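Local coordinates for putative adenosine kinase (Schistosoma mansoni, PDB 3VAS), which probably transfers the gamma-phosphate of ATP to adenosine, giving AMP, as an adenosine kinase of the ribokinase (pfkB) family, at residues E24-M30 with K178-I184; S215-Q221 with S242-Y247; K89-W93 with A346-I350; G285-L289 with Q301-E305. One frame throughout, in Å; residues are numbered along the deposited sequence.

Contact 1: E24-M30 with K178-I184; sequences EGYVFGM and KAQVYYI
Tyr26 and Gln180 meet where two parallel strands of the ribokinase-type core begin to pair. The carbonyl of Tyr26 is gripped by two amides: Gln180 N lies 2.8 Å from Tyr26 O, tilted out of the carbonyl plane, and Val181 N lies 3.1 Å from Tyr26 O, nearly along the C=O axis. Regular parallel bonding follows, with Phe28 N 2.9 Å from Val181 O and Tyr183 N 3.1 Å from Phe28 O. With CG anti to the backbone N (chi1 -165°), the Tyr26 ring returns to the partner segment; Gln180 CB lies over one face in a CH-pi contact, 3.8 Å from the ring centroid, and Val181 CG2 touches CE2. On the face that carries Phe28 and Tyr182, Phe28 CB touches Tyr182 CD1, and also Ala179 CB at 3.6 Å from the loop before the strand. On the other, Val27 and Val181, beta-branched residues suited to strands, lie side by side. Gly25, with a positive phi of 62°, suits the turn before the strand, beside Lys178.

Farther out, helix 189-205 covers Phe28 and Tyr182 through Ile199 and His202, while Ile331 touches both valines. Tyr182 OH is held by Val176 O and Lys208 NZ. Backbone amides thus satisfy the carbonyls of Tyr26, Phe28 and Val181 within a largely apolar setting, Tyr26 O taking two N-H groups at the point where pairing begins.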
loop_
_atom_site.group_PDB
_atom_site.type_symbol
_atom_site.label_atom_id
_atom_site.label_comp_id
_atom_site.label_asym_id
_atom_site.label_seq_id
_atom_site.Cartn_x
_atom_site.Cartn_y
_atom_site.Cartn_z
ATOM N N GLU A 24 3.946 -19.887 -9.863
ATOM C CA GLU A 24 4.706 -18.664 -10.124
ATOM C C GLU A 24 3.792 -17.567 -10.662
ATOM O O GLU A 24 2.851 -17.840 -11.410
ATOM C CB GLU A 24 5.858 -18.921 -11.099
ATOM C CG GLU A 24 6.981 -19.777 -10.528
ATOM C CD GLU A 24 8.193 -19.839 -11.444
ATOM O OE1 GLU A 24 8.165 -19.204 -12.524
ATOM O OE2 GLU A 24 9.176 -20.520 -11.080
ATOM N N GLY A 25 4.063 -16.328 -10.266
ATOM C CA GLY A 25 3.226 -15.211 -10.659
ATOM C C GLY A 25 1.795 -15.328 -10.163
ATOM O O GLY A 25 0.872 -14.799 -10.774
ATOM N N TYR A 26 1.613 -16.031 -9.051
ATOM C CA TYR A 26 0.300 -16.188 -8.433
ATOM C C TYR A 26 -0.249 -14.839 -7.956
ATOM O O TYR A 26 -1.456 -14.600 -8.001
ATOM C CB TYR A 26 0.406 -17.151 -7.252
ATOM C CG TYR A 26 -0.912 -17.685 -6.757
ATOM C CD1 TYR A 26 -1.495 -18.799 -7.347
ATOM C CD2 TYR A 26 -1.570 -17.087 -5.687
ATOM C CE1 TYR A 26 -2.700 -19.298 -6.892
ATOM C CE2 TYR A 26 -2.774 -17.581 -5.226
ATOM C CZ TYR A 26 -3.335 -18.684 -5.833
ATOM O OH TYR A 26 -4.534 -19.178 -5.377
ATOM N N VAL A 27 0.656 -13.971 -7.504
ATOM C CA VAL A 27 0.308 -12.660 -6.964
ATOM C C VAL A 27 0.862 -11.551 -7.852
ATOM O O VAL A 27 2.051 -11.535 -8.168
ATOM C CB VAL A 27 0.883 -12.466 -5.541
ATOM C CG1 VAL A 27 0.602 -11.058 -5.036
ATOM C CG2 VAL A 27 0.316 -13.509 -4.585
ATOM N N PHE A 28 -0.004 -10.624 -8.249
ATOM C CA PHE A 28 0.395 -9.511 -9.107
ATOM C C PHE A 28 0.102 -8.176 -8.436
ATOM O O PHE A 28 -0.987 -7.968 -7.904
ATOM C CB PHE A 28 -0.337 -9.577 -10.454
ATOM C CG PHE A 28 -0.028 -8.422 -11.378
ATOM C CD1 PHE A 28 0.966 -8.534 -12.338
ATOM C CD2 PHE A 28 -0.738 -7.230 -11.291
ATOM C CE1 PHE A 28 1.256 -7.478 -13.185
ATOM C CE2 PHE A 28 -0.452 -6.173 -12.131
ATOM C CZ PHE A 28 0.543 -6.296 -13.082
ATOM N N GLY A 29 1.071 -7.270 -8.479
ATOM C CA GLY A 29 0.845 -5.903 -8.049
ATOM C C GLY A 29 1.239 -4.910 -9.128
ATOM O O GLY A 29 2.140 -5.175 -9.925
ATOM N N MET A 30 0.546 -3.779 -9.179
ATOM C CA MET A 30 1.012 -2.635 -9.964
ATOM C C MET A 30 0.943 -1.400 -9.081
ATOM O O MET A 30 0.025 -1.270 -8.278
ATOM C CB MET A 30 0.201 -2.440 -11.253
ATOM C CG MET A 30 -1.275 -2.094 -11.055
ATOM S SD MET A 30 -2.081 -1.470 -12.560
ATOM C CE MET A 30 -1.660 0.256 -12.511
ATOM N N LYS A 178 -1.985 -14.759 -15.527
ATOM C CA LYS A 178 -1.567 -15.916 -14.737
ATOM C C LYS A 178 -1.771 -15.726 -13.229
ATOM O O LYS A 178 -1.725 -16.692 -12.462
ATOM C CB LYS A 178 -0.103 -16.271 -15.018
ATOM C CG LYS A 178 0.883 -15.214 -14.553
ATOM C CD LYS A 178 2.291 -15.776 -14.430
ATOM C CE LYS A 178 2.832 -16.223 -15.766
ATOM N NZ LYS A 178 4.106 -16.976 -15.608
ATOM N N ALA A 179 -1.988 -14.486 -12.801
ATOM C CA ALA A 179 -2.197 -14.204 -11.380
ATOM C C ALA A 179 -3.588 -14.623 -10.923
ATOM O O ALA A 179 -4.546 -14.564 -11.689
ATOM C CB ALA A 179 -1.964 -12.734 -11.080
ATOM N N GLN A 180 -3.691 -15.053 -9.671
ATOM C CA GLN A 180 -4.983 -15.403 -9.086
ATOM C C GLN A 180 -5.328 -14.393 -8.009
ATOM O O GLN A 180 -6.471 -14.318 -7.548
ATOM C CB GLN A 180 -4.951 -16.815 -8.501
ATOM C CG GLN A 180 -4.694 -17.899 -9.537
ATOM C CD GLN A 180 -5.748 -17.915 -10.628
ATOM O OE1 GLN A 180 -5.428 -17.990 -11.816
ATOM N NE2 GLN A 180 -7.014 -17.843 -10.229
ATOM N N VAL A 181 -4.321 -13.615 -7.619
ATOM C CA VAL A 181 -4.449 -12.630 -6.548
ATOM C C VAL A 181 -3.830 -11.300 -6.965
ATOM O O VAL A 181 -2.715 -11.266 -7.485
ATOM C CB VAL A 181 -3.748 -13.115 -5.261
ATOM C CG1 VAL A 181 -3.809 -12.045 -4.176
ATOM C CG2 VAL A 181 -4.367 -14.423 -4.773
ATOM N N TYR A 182 -4.554 -10.208 -6.740
ATOM C CA TYR A 182 -4.028 -8.876 -7.024
ATOM C C TYR A 182 -3.995 -8.005 -5.776
ATOM O O TYR A 182 -4.885 -8.080 -4.925
ATOM C CB TYR A 182 -4.846 -8.184 -8.115
ATOM C CG TYR A 182 -5.032 -9.024 -9.355
ATOM C CD1 TYR A 182 -4.040 -9.095 -10.323
ATOM C CD2 TYR A 182 -6.194 -9.752 -9.552
ATOM C CE1 TYR A 182 -4.204 -9.865 -11.457
ATOM C CE2 TYR A 182 -6.365 -10.529 -10.681
ATOM C CZ TYR A 182 -5.369 -10.582 -11.631
ATOM O OH TYR A 182 -5.538 -11.353 -12.758
ATOM N N TYR A 183 -2.950 -7.195 -5.663
ATOM C CA TYR A 183 -2.900 -6.156 -4.651
ATOM C C TYR A 183 -2.563 -4.825 -5.310
ATOM O O TYR A 183 -1.484 -4.672 -5.883
ATOM C CB TYR A 183 -1.863 -6.469 -3.567
ATOM C CG TYR A 183 -1.838 -5.422 -2.472
ATOM C CD1 TYR A 183 -2.748 -5.467 -1.415
ATOM C CD2 TYR A 183 -0.926 -4.372 -2.503
ATOM C CE1 TYR A 183 -2.741 -4.503 -0.415
ATOM C CE2 TYR A 183 -0.914 -3.400 -1.513
ATOM C CZ TYR A 183 -1.819 -3.472 -0.471
ATOM O OH TYR A 183 -1.795 -2.512 0.517
ATOM N N ILE A 184 -3.490 -3.875 -5.244
ATOM C CA ILE A 184 -3.217 -2.516 -5.698
ATOM C C ILE A 184 -3.671 -1.498 -4.652
ATOM O O ILE A 184 -4.829 -1.500 -4.225
ATOM C CB ILE A 184 -3.909 -2.191 -7.038
ATOM C CG1 ILE A 184 -3.670 -3.294 -8.072
ATOM C CG2 ILE A 184 -3.417 -0.850 -7.576
ATOM C CD1 ILE A 184 -4.393 -3.052 -9.385
HETATM O O HOH W 1 0.305 -18.180 -11.706
#

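Contact 2: S215-Q221 with S242-Y247; sequences SAPFLSQ and SEAEAY
Pro217 CB rests on Ala246 CB at 3.8 Å, where two nearly parallel helices (16° apart, axes 8.1 Å apart) come together. Both residues suit the close approach: proline fits the first turn of a helix, where no earlier carbonyl waits for an N-H, and alanine presents a bare methyl. Gln221 stretches out beyond CG and lays its NE2 alongside the same methyl, and a water bridges Gln221 NE2 to Ala246 O. Ser220 points at the partner helix. Its OG stands beside its own backbone N (chi1 -69°) and comes to the edge of the Tyr247 ring, in plane, 3.5 Å from Tyr247 CD1. The tyrosine hydroxyl is held by Asp228.

Glu243 also has CG beside the backbone N (chi1 -66°), and its extended chain runs past Pro217 CD and the backbone of Ala216 toward Ser215. OE1 bonds to Asn240 N, while OE2 comes within 2.9 Å of Ser215 O without a hydrogen bond. Asn240 and Glu243 fit the NxxE motif of pfkB kinases, associated in relatives with magnesium and phosphate binding. The chemistry is therefore divided: apolar contact and one water join the helix flanks, and a carboxylate, steadied by Asn240, lies against the turn that leads into helix 217-222.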
loop_
_atom_site.group_PDB
_atom_site.type_symbol
_atom_site.label_atom_id
_atom_site.label_comp_id
_atom_site.label_asym_id
_atom_site.label_seq_id
_atom_site.Cartn_x
_atom_site.Cartn_y
_atom_site.Cartn_z
ATOM N N SER A 215 -5.343 3.459 1.581
ATOM C CA SER A 215 -4.041 4.123 1.436
ATOM C C SER A 215 -3.838 5.469 2.152
ATOM O O SER A 215 -2.835 5.648 2.843
ATOM C CB SER A 215 -3.638 4.230 -0.038
ATOM O OG SER A 215 -3.512 2.941 -0.609
ATOM N N ALA A 216 -4.770 6.406 1.978
ATOM C CA ALA A 216 -4.643 7.746 2.557
ATOM C C ALA A 216 -5.977 8.499 2.537
ATOM O O ALA A 216 -6.775 8.329 1.614
ATOM C CB ALA A 216 -3.581 8.547 1.808
ATOM N N PRO A 217 -6.214 9.348 3.550
ATOM C CA PRO A 217 -7.472 10.103 3.633
ATOM C C PRO A 217 -7.779 10.958 2.395
ATOM O O PRO A 217 -8.942 11.025 2.004
ATOM C CB PRO A 217 -7.265 10.994 4.866
ATOM C CG PRO A 217 -6.290 10.236 5.701
ATOM C CD PRO A 217 -5.343 9.608 4.710
ATOM N N PHE A 218 -6.775 11.583 1.786
ATOM C CA PHE A 218 -7.037 12.460 0.644
ATOM C C PHE A 218 -7.695 11.738 -0.537
ATOM O O PHE A 218 -8.433 12.351 -1.312
ATOM C CB PHE A 218 -5.787 13.256 0.209
ATOM C CG PHE A 218 -4.750 12.444 -0.536
ATOM C CD1 PHE A 218 -4.851 12.247 -1.909
ATOM C CD2 PHE A 218 -3.647 11.926 0.128
ATOM C CE1 PHE A 218 -3.885 11.513 -2.603
ATOM C CE2 PHE A 218 -2.674 11.195 -0.558
ATOM C CZ PHE A 218 -2.795 10.988 -1.925
ATOM N N LEU A 219 -7.443 10.438 -0.657
ATOM C CA LEU A 219 -8.039 9.644 -1.729
ATOM C C LEU A 219 -9.554 9.527 -1.580
ATOM O O LEU A 219 -10.291 9.701 -2.549
ATOM C CB LEU A 219 -7.399 8.256 -1.809
ATOM C CG LEU A 219 -5.945 8.240 -2.291
ATOM C CD1 LEU A 219 -5.314 6.885 -2.022
ATOM C CD2 LEU A 219 -5.846 8.607 -3.775
ATOM N N SER A 220 -10.021 9.231 -0.371
ATOM C CA SER A 220 -11.459 9.156 -0.133
ATOM C C SER A 220 -12.137 10.518 -0.251
ATOM O O SER A 220 -13.314 10.599 -0.590
ATOM C CB SER A 220 -11.755 8.545 1.234
ATOM O OG SER A 220 -11.413 7.171 1.236
ATOM N N GLN A 221 -11.391 11.583 0.026
ATOM C CA GLN A 221 -11.947 12.936 -0.008
ATOM C C GLN A 221 -12.008 13.509 -1.424
ATOM O O GLN A 221 -13.032 14.056 -1.826
ATOM C CB GLN A 221 -11.145 13.875 0.900
ATOM C CG GLN A 221 -11.144 13.464 2.368
ATOM C CD GLN A 221 -10.136 14.239 3.202
ATOM O OE1 GLN A 221 -9.084 14.649 2.706
ATOM N NE2 GLN A 221 -10.455 14.442 4.476
ATOM N N SER A 242 -7.884 6.759 10.282
ATOM C CA SER A 242 -8.020 8.070 9.648
ATOM C C SER A 242 -8.649 7.984 8.253
ATOM O O SER A 242 -9.383 8.881 7.842
ATOM C CB SER A 242 -6.672 8.787 9.583
ATOM O OG SER A 242 -5.735 8.038 8.831
ATOM N N GLU A 243 -8.365 6.903 7.531
ATOM C CA GLU A 243 -8.958 6.702 6.208
ATOM C C GLU A 243 -10.447 6.380 6.312
ATOM O O GLU A 243 -11.253 6.843 5.506
ATOM C CB GLU A 243 -8.228 5.586 5.449
ATOM C CG GLU A 243 -6.789 5.928 5.090
ATOM C CD GLU A 243 -5.890 4.706 5.022
ATOM O OE1 GLU A 243 -6.421 3.575 5.007
ATOM O OE2 GLU A 243 -4.651 4.877 4.994
ATOM N N ALA A 244 -10.801 5.572 7.303
ATOM C CA ALA A 244 -12.192 5.228 7.542
ATOM C C ALA A 244 -12.970 6.482 7.934
ATOM O O ALA A 244 -14.096 6.694 7.482
ATOM C CB ALA A 244 -12.295 4.165 8.634
ATOM N N GLU A 245 -12.348 7.316 8.764
ATOM C CA GLU A 245 -12.960 8.562 9.217
ATOM C C GLU A 245 -13.214 9.510 8.043
ATOM O O GLU A 245 -14.299 10.070 7.912
ATOM C CB GLU A 245 -12.069 9.247 10.255
ATOM C CG GLU A 245 -12.822 10.125 11.238
ATOM C CD GLU A 245 -13.220 9.379 12.498
ATOM O OE1 GLU A 245 -12.361 8.668 13.061
ATOM O OE2 GLU A 245 -14.389 9.503 12.925
ATOM N N ALA A 246 -12.216 9.675 7.182
ATOM C CA ALA A 246 -12.361 10.556 6.031
ATOM C C ALA A 246 -13.378 9.993 5.043
ATOM O O ALA A 246 -14.177 10.736 4.478
ATOM C CB ALA A 246 -11.023 10.783 5.360
ATOM N N TYR A 247 -13.349 8.677 4.844
ATOM C CA TYR A 247 -14.309 8.015 3.966
ATOM C C TYR A 247 -15.725 8.211 4.493
ATOM O O TYR A 247 -16.649 8.543 3.737
ATOM C CB TYR A 247 -14.000 6.520 3.873
ATOM C CG TYR A 247 -14.899 5.750 2.927
ATOM C CD1 TYR A 247 -14.478 5.439 1.639
ATOM C CD2 TYR A 247 -16.162 5.323 3.323
ATOM C CE1 TYR A 247 -15.290 4.732 0.774
ATOM C CE2 TYR A 247 -16.985 4.620 2.457
ATOM C CZ TYR A 247 -16.542 4.327 1.186
ATOM O OH TYR A 247 -17.352 3.627 0.323
HETATM O O HOH W 2 -13.135 13.555 4.836
#

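Contact 3: K89-W93 with A346-I350; sequences KMIQW and AAAYI
This is a buried helix-to-helix contact in the ribokinase fold, made at long range by large side chains. Helices 83-95 and 336-351 cross at 105° with their short axes 12.8 Å apart, too far for backbones to meet, so methionine and tryptophan on one side reach over to alanine, tyrosine and isoleucine on the other. Helix 318-330 packs against both partners, Met90 touching Ala321 and Ala324 and Ile350 touching Ala321.

Met90 and Trp93 stand one helical turn apart and face the same way. The methionine is fully extended: CG lies opposite the backbone N (chi1 -174°) and the rest of the chain continues straight, which carries its terminal methyl across to helix 336-351. There CE meets Ala346 CB at 3.7 Å, the small alanine leaving room for the long unbranched chain, and also approaches the Tyr349 ring. Nearer the backbone of Met90, SD faces Ile350 CG1 at 4.3 Å.

Trp93 and Tyr349 reach toward each other from opposite directions. Their planes differ by 33°, which makes an oblique aromatic pair with centroids 5.1 Å apart. Tyr364 meets both rings edge-to-face, and Arg361 makes a cation-pi contact with Trp93. The polar ends of the pair converge on Gly359, whose carbonyl accepts from Trp93 NE1 while its amide bonds to Tyr349 OH; rings with hydrogen-bonding ends suit a largely buried place in which a polar backbone is also within reach. Between the rings, Trp93 CH2 lies over one face of Tyr349, 3.7 Å from Tyr349 CZ.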
loop_
_atom_site.group_PDB
_atom_site.type_symbol
_atom_site.label_atom_id
_atom_site.label_comp_id
_atom_site.label_asym_id
_atom_site.label_seq_id
_atom_site.Cartn_x
_atom_site.Cartn_y
_atom_site.Cartn_z
ATOM N N LYS A 89 6.397 -7.141 -2.359
ATOM C CA LYS A 89 7.711 -7.737 -2.164
ATOM C C LYS A 89 7.822 -8.430 -0.806
ATOM O O LYS A 89 8.575 -9.389 -0.656
ATOM C CB LYS A 89 8.840 -6.725 -2.392
ATOM C CG LYS A 89 9.024 -5.675 -1.313
ATOM C CD LYS A 89 10.080 -4.657 -1.758
ATOM C CE LYS A 89 10.515 -3.758 -0.610
ATOM N NZ LYS A 89 11.555 -2.779 -1.038
ATOM N N MET A 90 7.062 -7.967 0.181
ATOM C CA MET A 90 7.059 -8.661 1.466
ATOM C C MET A 90 6.249 -9.956 1.390
ATOM O O MET A 90 6.608 -10.945 2.027
ATOM C CB MET A 90 6.569 -7.776 2.615
ATOM C CG MET A 90 6.714 -8.450 3.981
ATOM S SD MET A 90 6.368 -7.354 5.373
ATOM C CE MET A 90 6.907 -8.358 6.760
ATOM N N ILE A 91 5.166 -9.957 0.614
ATOM C CA ILE A 91 4.440 -11.202 0.357
ATOM C C ILE A 91 5.414 -12.224 -0.227
ATOM O O ILE A 91 5.443 -13.384 0.182
ATOM C CB ILE A 91 3.282 -11.007 -0.636
ATOM C CG1 ILE A 91 2.201 -10.105 -0.041
ATOM C CG2 ILE A 91 2.678 -12.354 -1.034
ATOM C CD1 ILE A 91 1.049 -9.834 -0.989
ATOM N N GLN A 92 6.226 -11.766 -1.174
ATOM C CA GLN A 92 7.245 -12.594 -1.804
ATOM C C GLN A 92 8.288 -13.078 -0.791
ATOM O O GLN A 92 8.682 -14.244 -0.798
ATOM C CB GLN A 92 7.915 -11.809 -2.942
ATOM C CG GLN A 92 9.121 -12.507 -3.569
ATOM C CD GLN A 92 8.742 -13.768 -4.322
ATOM O OE1 GLN A 92 7.875 -13.743 -5.199
ATOM N NE2 GLN A 92 9.390 -14.880 -3.981
ATOM N N TRP A 93 8.723 -12.175 0.078
ATOM C CA TRP A 93 9.716 -12.477 1.107
ATOM C C TRP A 93 9.175 -13.491 2.124
ATOM O O TRP A 93 9.863 -14.446 2.503
ATOM C CB TRP A 93 10.098 -11.167 1.793
ATOM C CG TRP A 93 11.163 -11.225 2.848
ATOM C CD1 TRP A 93 12.518 -11.254 2.654
ATOM C CD2 TRP A 93 10.962 -11.183 4.266
ATOM N NE1 TRP A 93 13.168 -11.258 3.868
ATOM C CE2 TRP A 93 12.233 -11.214 4.871
ATOM C CE3 TRP A 93 9.827 -11.135 5.082
ATOM C CZ2 TRP A 93 12.400 -11.197 6.255
ATOM C CZ3 TRP A 93 9.995 -11.117 6.455
ATOM C CH2 TRP A 93 11.271 -11.149 7.028
ATOM N N ALA A 346 3.753 -9.354 10.742
ATOM C CA ALA A 346 4.413 -8.636 9.654
ATOM C C ALA A 346 4.639 -7.176 10.016
ATOM O O ALA A 346 5.740 -6.645 9.847
ATOM C CB ALA A 346 3.604 -8.741 8.384
ATOM N N ALA A 347 3.589 -6.536 10.524
ATOM C CA ALA A 347 3.635 -5.119 10.874
ATOM C C ALA A 347 4.611 -4.865 12.013
ATOM O O ALA A 347 5.374 -3.896 11.986
ATOM C CB ALA A 347 2.251 -4.627 11.245
ATOM N N ALA A 348 4.579 -5.744 13.014
ATOM C CA ALA A 348 5.479 -5.650 14.166
ATOM C C ALA A 348 6.951 -5.764 13.762
ATOM O O ALA A 348 7.813 -5.085 14.319
ATOM C CB ALA A 348 5.128 -6.709 15.203
ATOM N N TYR A 349 7.236 -6.629 12.794
ATOM C CA TYR A 349 8.593 -6.775 12.275
ATOM C C TYR A 349 9.074 -5.460 11.658
ATOM O O TYR A 349 10.196 -5.019 11.901
ATOM C CB TYR A 349 8.639 -7.902 11.241
ATOM C CG TYR A 349 9.967 -8.061 10.538
ATOM C CD1 TYR A 349 11.006 -8.789 11.115
ATOM C CD2 TYR A 349 10.178 -7.500 9.283
ATOM C CE1 TYR A 349 12.227 -8.943 10.462
ATOM C CE2 TYR A 349 11.395 -7.648 8.622
ATOM C CZ TYR A 349 12.415 -8.366 9.217
ATOM O OH TYR A 349 13.616 -8.506 8.555
ATOM N N ILE A 350 8.209 -4.833 10.869
ATOM C CA ILE A 350 8.533 -3.569 10.218
ATOM C C ILE A 350 8.649 -2.402 11.210
ATOM O O ILE A 350 9.538 -1.558 11.083
ATOM C CB ILE A 350 7.515 -3.255 9.100
ATOM C CG1 ILE A 350 7.782 -4.157 7.889
ATOM C CG2 ILE A 350 7.569 -1.790 8.702
ATOM C CD1 ILE A 350 9.236 -4.162 7.414
#

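Contact 4: G285-L289 with Q301-E305; sequences GKNPL and QFMVE
A beta hairpin formed by strands 287-293 and 300-302 holds this contact, toward the outside of the ribokinase fold. Strand 279-284 lies along the other edge of 287-293, so the hairpin extends the pairing begun there. Leu289 and Phe302 form an antiparallel hydrogen-bonded pair: Leu289 N lies 3.1 Å from Phe302 O, and Phe302 N lies 2.9 Å from Leu289 O. Both bonds are bent (136° and 144° at the hydrogen); Leu289 N is tilted from the plane of the Phe302 carbonyl, whereas Phe302 N lies in the plane of the Leu289 carbonyl.

The side chains of the pair run side by side on one face. Leu289 holds CG between its backbone N and carbonyl carbon (chi1 62°), and this turns the isobutyl group over to the partner strand, with CD1 3.6 Å from Phe302 CB and CD2 3.8 Å from Phe302 CD2. The Phe302 ring continues away from the hairpin against helix 336-351, where it touches Ile337, Leu340 and Val344 and meets His341 edge-to-face. A large apolar residue suits this junction between strand and helix. Past the end of the strand, the Val304 side chain crosses that of Leu289 at about a right angle, CG2 4.2 Å from Leu289 CD2.

On the more exposed side, Pro288 and Gln301 lie next to each other, CB to CB at 3.9 Å. Proline, lacking an N-H, costs no bond to segment 301-305, because the paired amide is that of Leu289. Beyond the last direct bond one water joins the segments, donating to Lys286 O at 2.6 Å and accepting from Val304 N at 3.0 Å.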
loop_
_atom_site.group_PDB
_atom_site.type_symbol
_atom_site.label_atom_id
_atom_site.label_comp_id
_atom_site.label_asym_id
_atom_site.label_seq_id
_atom_site.Cartn_x
_atom_site.Cartn_y
_atom_site.Cartn_z
ATOM N N GLY A 285 -4.146 1.337 14.915
ATOM C CA GLY A 285 -2.942 1.536 15.706
ATOM C C GLY A 285 -2.770 0.488 16.790
ATOM O O GLY A 285 -2.819 -0.713 16.518
ATOM N N LYS A 286 -2.574 0.945 18.024
ATOM C CA LYS A 286 -2.398 0.046 19.162
ATOM C C LYS A 286 -3.737 -0.551 19.597
ATOM O O LYS A 286 -3.787 -1.584 20.261
ATOM C CB LYS A 286 -1.751 0.792 20.333
ATOM C CG LYS A 286 -2.618 1.909 20.909
ATOM C CD LYS A 286 -1.970 2.561 22.125
ATOM C CE LYS A 286 -2.925 3.539 22.803
ATOM N NZ LYS A 286 -2.395 4.031 24.111
ATOM N N ASN A 287 -4.820 0.110 19.213
ATOM C CA ASN A 287 -6.164 -0.325 19.558
ATOM C C ASN A 287 -6.623 -1.491 18.683
ATOM O O ASN A 287 -6.066 -1.712 17.610
ATOM C CB ASN A 287 -7.123 0.860 19.439
ATOM C CG ASN A 287 -6.862 1.913 20.493
ATOM O OD1 ASN A 287 -6.614 1.591 21.652
ATOM N ND2 ASN A 287 -6.915 3.178 20.098
ATOM N N PRO A 288 -7.633 -2.249 19.147
ATOM C CA PRO A 288 -8.122 -3.393 18.370
ATOM C C PRO A 288 -8.562 -3.023 16.960
ATOM O O PRO A 288 -9.265 -2.028 16.746
ATOM C CB PRO A 288 -9.322 -3.874 19.183
ATOM C CG PRO A 288 -8.988 -3.488 20.587
ATOM C CD PRO A 288 -8.279 -2.170 20.470
ATOM N N LEU A 289 -8.124 -3.821 15.995
ATOM C CA LEU A 289 -8.537 -3.630 14.618
ATOM C C LEU A 289 -9.951 -4.162 14.469
ATOM O O LEU A 289 -10.395 -5.000 15.257
ATOM C CB LEU A 289 -7.572 -4.333 13.652
ATOM C CG LEU A 289 -7.408 -5.858 13.708
ATOM C CD1 LEU A 289 -8.480 -6.574 12.894
ATOM C CD2 LEU A 289 -6.026 -6.258 13.223
ATOM N N GLN A 301 -13.873 -6.974 16.884
ATOM C CA GLN A 301 -12.598 -6.427 17.316
ATOM C C GLN A 301 -11.567 -7.545 17.391
ATOM O O GLN A 301 -11.892 -8.681 17.732
ATOM C CB GLN A 301 -12.710 -5.806 18.705
ATOM C CG GLN A 301 -13.726 -4.708 18.865
ATOM C CD GLN A 301 -13.827 -4.260 20.315
ATOM O OE1 GLN A 301 -12.995 -3.492 20.801
ATOM N NE2 GLN A 301 -14.836 -4.759 21.016
ATOM N N PHE A 302 -10.320 -7.213 17.088
ATOM C CA PHE A 302 -9.221 -8.160 17.212
ATOM C C PHE A 302 -8.125 -7.466 18.001
ATOM O O PHE A 302 -7.569 -6.461 17.551
ATOM C CB PHE A 302 -8.728 -8.576 15.827
ATOM C CG PHE A 302 -7.558 -9.527 15.844
ATOM C CD1 PHE A 302 -7.761 -10.896 15.919
ATOM C CD2 PHE A 302 -6.256 -9.053 15.756
ATOM C CE1 PHE A 302 -6.691 -11.774 15.917
ATOM C CE2 PHE A 302 -5.179 -9.924 15.755
ATOM C CZ PHE A 302 -5.398 -11.288 15.836
ATOM N N MET A 303 -7.831 -7.986 19.187
ATOM C CA MET A 303 -6.847 -7.359 20.062
ATOM C C MET A 303 -5.451 -7.423 19.459
ATOM O O MET A 303 -5.085 -8.409 18.822
ATOM C CB MET A 303 -6.854 -8.011 21.441
ATOM C CG MET A 303 -6.197 -7.164 22.513
ATOM S SD MET A 303 -7.386 -6.561 23.722
ATOM C CE MET A 303 -7.937 -8.103 24.438
ATOM N N VAL A 304 -4.678 -6.363 19.663
ATOM C CA VAL A 304 -3.352 -6.239 19.067
ATOM C C VAL A 304 -2.279 -6.129 20.155
ATOM O O VAL A 304 -2.481 -5.462 21.170
ATOM C CB VAL A 304 -3.300 -5.021 18.100
ATOM C CG1 VAL A 304 -1.875 -4.560 17.857
ATOM C CG2 VAL A 304 -3.999 -5.357 16.787
ATOM N N GLU A 305 -1.153 -6.809 19.938
ATOM C CA GLU A 305 -0.032 -6.801 20.879
ATOM C C GLU A 305 0.419 -5.386 21.241
ATOM O O GLU A 305 0.767 -4.588 20.367
ATOM C CB GLU A 305 1.147 -7.596 20.310
HETATM O O HOH W 3 -5.325 -3.648 20.676
#

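Contacts 1 and 3 are neighbours that touch, Val27 CG1 lying 4.3 Å from Ile91 CD1, and their segments alternate along the chain. Contacts 2 and 4 both fall, in sequence, between the two segments of contact 3, and their centres are 20 Å apart. Contact 2 lies across the chain's centre from contacts 1 and 3, with centres about 25 and 24 Å away. The bound adenosine lies closer to the first three than to the fourth: the side chains of Ser215 in contact 2, Tyr183 in contact 1 and Ile350 in contact 3 are about 7, 8 and 8 Å from it, whereas Gly285 in contact 4 is about 14 Å away.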